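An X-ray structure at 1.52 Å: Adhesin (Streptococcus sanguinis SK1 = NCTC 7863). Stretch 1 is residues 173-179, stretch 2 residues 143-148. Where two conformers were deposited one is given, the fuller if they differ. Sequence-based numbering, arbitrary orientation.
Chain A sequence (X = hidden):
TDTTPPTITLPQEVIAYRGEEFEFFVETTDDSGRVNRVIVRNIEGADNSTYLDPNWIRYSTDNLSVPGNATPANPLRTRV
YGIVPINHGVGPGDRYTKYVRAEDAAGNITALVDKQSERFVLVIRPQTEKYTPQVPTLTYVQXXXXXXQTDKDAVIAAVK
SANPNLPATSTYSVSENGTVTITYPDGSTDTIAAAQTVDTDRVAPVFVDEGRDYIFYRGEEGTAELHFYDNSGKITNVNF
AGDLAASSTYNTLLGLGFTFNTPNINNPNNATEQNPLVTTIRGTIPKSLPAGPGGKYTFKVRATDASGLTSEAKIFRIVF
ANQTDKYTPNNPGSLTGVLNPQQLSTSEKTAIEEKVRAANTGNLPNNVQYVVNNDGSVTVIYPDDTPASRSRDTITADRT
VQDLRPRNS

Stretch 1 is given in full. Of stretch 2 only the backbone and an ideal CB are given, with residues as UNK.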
ATOM      1  N   SER A 173       2.055  19.293  15.447  1.00 23.21           N
ATOM      2  CA  SER A 173       1.286  20.504  15.152  1.00 23.70           C
ATOM      3  C   SER A 173       1.558  20.849  13.686  1.00 26.39           C
ATOM      4  O   SER A 173       2.647  20.754  13.302  1.00 19.92           O
ATOM      5  CB  SER A 173       1.678  21.582  16.054  1.00 25.84           C
ATOM      6  OG  SER A 173       0.958  22.760  15.826  1.00 35.83           O
ATOM      7  N   VAL A 174       0.545  21.215  12.920  1.00 17.79           N
ATOM      8  CA  VAL A 174       0.723  21.637  11.536  1.00 19.63           C
ATOM      9  C   VAL A 174       0.257  23.075  11.434  1.00 16.34           C
ATOM     10  O   VAL A 174      -0.852  23.407  11.863  1.00 24.82           O
ATOM     11  CB  VAL A 174      -0.068  20.751  10.563  1.00 19.81           C
ATOM     12  CG1 VAL A 174       0.174  21.208   9.112  1.00 19.03           C
ATOM     13  CG2 VAL A 174       0.272  19.330  10.763  1.00 23.71           C
ATOM     14  N   SER A 175       1.084  23.915  10.856  1.00 18.35           N
ATOM     15  CA  SER A 175       0.734  25.317  10.738  1.00 17.38           C
ATOM     16  C   SER A 175      -0.160  25.535   9.525  1.00 19.97           C
ATOM     17  O   SER A 175      -0.463  24.604   8.762  1.00 18.81           O
ATOM     18  CB  SER A 175       1.976  26.179  10.586  1.00 21.56           C
ATOM     19  OG  SER A 175       2.535  26.030   9.290  1.00 18.51           O
ATOM     20  N   GLU A 176      -0.514  26.808   9.317  0.59 21.80           N
ATOM     21  CA  GLU A 176      -1.404  27.179   8.228  0.59 21.90           C
ATOM     22  C   GLU A 176      -0.849  26.822   6.861  0.59 21.01           C
ATOM     23  O   GLU A 176      -1.642  26.664   5.923  0.59 21.91           O
ATOM     24  CB  GLU A 176      -1.695  28.685   8.306  0.59 22.61           C
ATOM     25  CG  GLU A 176      -2.435  29.114   9.575  0.59 33.18           C
ATOM     26  CD  GLU A 176      -1.532  29.208  10.818  0.59 32.89           C
ATOM     27  OE1 GLU A 176      -0.357  28.791  10.762  0.59 32.50           O
ATOM     28  OE2 GLU A 176      -2.008  29.708  11.857  0.59 43.28           O
ATOM     29  N   ASN A 177       0.471  26.707   6.719  1.00 15.57           N
ATOM     30  CA  ASN A 177       1.125  26.412   5.452  1.00 18.43           C
ATOM     31  C   ASN A 177       1.742  25.022   5.411  1.00 12.72           C
ATOM     32  O   ASN A 177       2.528  24.718   4.497  1.00 15.27           O
ATOM     33  CB  ASN A 177       2.180  27.474   5.135  1.00 23.04           C
ATOM     34  CG  ASN A 177       3.402  27.369   6.009  1.00 21.51           C
ATOM     35  OD1 ASN A 177       3.421  26.625   6.960  1.00 17.79           O
ATOM     36  ND2 ASN A 177       4.438  28.081   5.654  1.00 29.80           N
ATOM     37  N   GLY A 178       1.395  24.164   6.377  1.00 16.56           N
ATOM     38  CA  GLY A 178       1.905  22.815   6.344  1.00 16.17           C
ATOM     39  C   GLY A 178       3.221  22.555   7.070  1.00 13.24           C
ATOM     40  O   GLY A 178       3.695  21.417   7.039  1.00 15.23           O
ATOM     41  N   THR A 179       3.782  23.552   7.754  1.00 12.23           N
ATOM     42  CA  THR A 179       4.971  23.333   8.550  1.00 14.12           C
ATOM     43  C   THR A 179       4.607  22.442   9.719  1.00 11.77           C
ATOM     44  O   THR A 179       3.669  22.736  10.469  1.00 15.77           O
ATOM     45  CB  THR A 179       5.513  24.644   9.074  1.00 17.18           C
ATOM     46  OG1 THR A 179       5.818  25.540   8.009  1.00 17.42           O
ATOM     47  CG2 THR A 179       6.824  24.392   9.837  1.00 15.47           C
ATOM     48  N   UNK A 143      -4.933  24.760  -1.179  1.00 17.40           N
ATOM     49  CA  UNK A 143      -4.226  26.007  -0.907  1.00 14.68           C
ATOM     50  C   UNK A 143      -3.155  25.731   0.122  1.00 15.52           C
ATOM     51  O   UNK A 143      -3.501  25.531   1.290  1.00 14.78           O
ATOM     52  CB  UNK A 143      -5.180  27.102  -0.424  1.00 14.68           C
ATOM     53  N   UNK A 144      -1.913  25.707  -0.321  1.00 15.88           N
ATOM     54  CA  UNK A 144      -0.780  25.364   0.514  1.00 16.68           C
ATOM     55  C   UNK A 144      -0.440  26.489   1.456  1.00 19.53           C
ATOM     56  O   UNK A 144       0.425  26.297   2.314  1.00 20.79           O
ATOM     57  CB  UNK A 144       0.435  25.012  -0.346  1.00 16.68           C
ATOM     58  N   UNK A 145      -1.074  27.646   1.306  0.50 17.48           N
ATOM     59  CA  UNK A 145      -0.926  28.774   2.224  0.50 19.97           C
ATOM     60  C   UNK A 145      -2.051  28.830   3.234  0.50 19.77           C
ATOM     61  O   UNK A 145      -2.034  29.689   4.121  0.50 21.33           O
ATOM     62  CB  UNK A 145      -0.867  30.090   1.445  0.50 19.97           C
ATOM     63  N   UNK A 146      -3.049  27.942   3.134  1.00 17.89           N
ATOM     64  CA  UNK A 146      -4.163  27.968   4.093  1.00 19.57           C
ATOM     65  C   UNK A 146      -4.749  26.560   4.141  1.00 19.56           C
ATOM     66  O   UNK A 146      -5.751  26.236   3.477  1.00 23.51           O
ATOM     67  CB  UNK A 146      -5.224  28.999   3.704  1.00 19.57           C
ATOM     68  N   UNK A 147      -4.094  25.706   4.912  1.00 19.65           N
ATOM     69  CA  UNK A 147      -4.507  24.308   5.011  1.00 18.09           C
ATOM     70  C   UNK A 147      -5.826  24.200   5.754  1.00 22.03           C
ATOM     71  O   UNK A 147      -6.041  24.923   6.679  1.00 26.09           O
ATOM     72  CB  UNK A 147      -3.433  23.473   5.711  1.00 18.09           C
ATOM     73  N   UNK A 148      -6.674  23.288   5.337  1.00 23.03           N
ATOM     74  CA  UNK A 148      -7.882  22.964   6.090  1.00 30.17           C
ATOM     75  C   UNK A 148      -7.496  22.011   7.219  1.00 28.55           C
ATOM     76  O   UNK A 148      -6.418  21.448   7.210  1.00 24.37           O
ATOM     77  CB  UNK A 148      -8.953  22.348   5.188  1.00 30.17           C
TER

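Stretch 1 leaves its strand after Val174 and reverses through a type I turn from Ser175 to Gly178. Stretch 2 makes a type I turn from 143 to 146.

Position 143 opens the second turn. Its CA-to-CB bond points sideways, and its ideal CB has nothing of stretch 1 within 5.5 Å. Stretch 1 therefore hardly limits the choice, but the first position of a turn suits a short acceptor such as Asn, Asp or Ser. It is Asn143. Its OD1 accepts from N of 145 at 3.0 Å, and its O accepts from N of 146 at 3.1 Å, so side chain and backbone both hold the turn.

Position 144 has phi/psi of -75/-8, which many residues can adopt. Its CB points sideways, 5.3 Å from O of Asn177, so small or polar residues would suit. It is Ala144, and its backbone makes the contact. Its O lies 3.2 Å from CA of Asn177 in a CA-H...O contact. The same O is 3.4 Å from O of Asn177; both are acceptors, and a water donates to each, at 2.7 Å to O of Ala144 and 2.6 Å to O of Asn177.

Position 145 points away from stretch 1. Polar residues such as Asn, Asp, Ser or Lys would fit. It is Asn145. Its CA packs 4.5 Å from CB of Asn177.

Position 146 also points away into space that stretch 1 leaves open, so Ser, Thr, Asn or a longer polar residue would suit. It is Ser146. Its N is 3.4 Å from O of Glu176, but the angle is too poor for a hydrogen bond.

Position 147 faces stretch 1. Its N donates to O of Glu176 at 2.8 Å with an angle of 164°, the one direct hydrogen bond between the stretches. Its CB points toward stretch 1, where Val174 offers a methyl and Gly178 a bare CA. An apolar residue such as Leu, Ile or Met is expected. It is Leu147. CD2 reaches CG1 of Val174 at 3.8 Å and CA of Gly178 at 3.6 Å; CD1 lies 3.7 Å from C of Asn177. Gly178 has phi/psi of 90/4, and an ideal CB there would come 3.7 Å from CD2 of Leu147 and jam against the preceding carbonyl.

Position 148 points away, with no partner in stretch 1. It precedes a helix, so Ser, Thr, Asp or Asn would suit. It is Thr148, whose side chain caps a backbone N just beyond the stretch.

Stretch 2 143-148: NANSLT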
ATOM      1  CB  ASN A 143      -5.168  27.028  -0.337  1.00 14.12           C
ATOM      2  CG  ASN A 143      -4.532  28.420  -0.188  1.00 13.41           C
ATOM      3  OD1 ASN A 143      -3.356  28.570  -0.323  1.00 19.18           O
ATOM      4  ND2 ASN A 143      -5.347  29.410   0.090  1.00 23.80           N
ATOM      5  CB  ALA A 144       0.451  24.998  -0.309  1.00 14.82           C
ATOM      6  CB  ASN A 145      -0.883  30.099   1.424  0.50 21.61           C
ATOM      7  CG  ASN A 145      -0.827  31.331   2.297  0.50 21.90           C
ATOM      8  OD1 ASN A 145      -1.791  32.121   2.378  0.50 23.22           O
ATOM      9  ND2 ASN A 145       0.313  31.523   2.942  0.50 22.23           N
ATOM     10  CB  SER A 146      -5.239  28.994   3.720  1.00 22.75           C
ATOM     11  OG  SER A 146      -6.297  28.869   4.637  1.00 31.36           O
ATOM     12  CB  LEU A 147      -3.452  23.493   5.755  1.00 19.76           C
ATOM     13  CG  LEU A 147      -2.387  22.858   4.894  1.00 25.10           C
ATOM     14  CD1 LEU A 147      -1.585  23.871   4.125  1.00 23.31           C
ATOM     15  CD2 LEU A 147      -1.506  21.966   5.742  1.00 17.45           C
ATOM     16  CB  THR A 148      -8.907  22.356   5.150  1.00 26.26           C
ATOM     17  OG1 THR A 148      -8.461  21.070   4.758  1.00 23.57           O
ATOM     18  CG2 THR A 148      -9.119  23.217   3.929  1.00 27.00           C
TER
HETATM   19  O   HOH W   1       3.066  25.712   2.173  1.00 17.12           O
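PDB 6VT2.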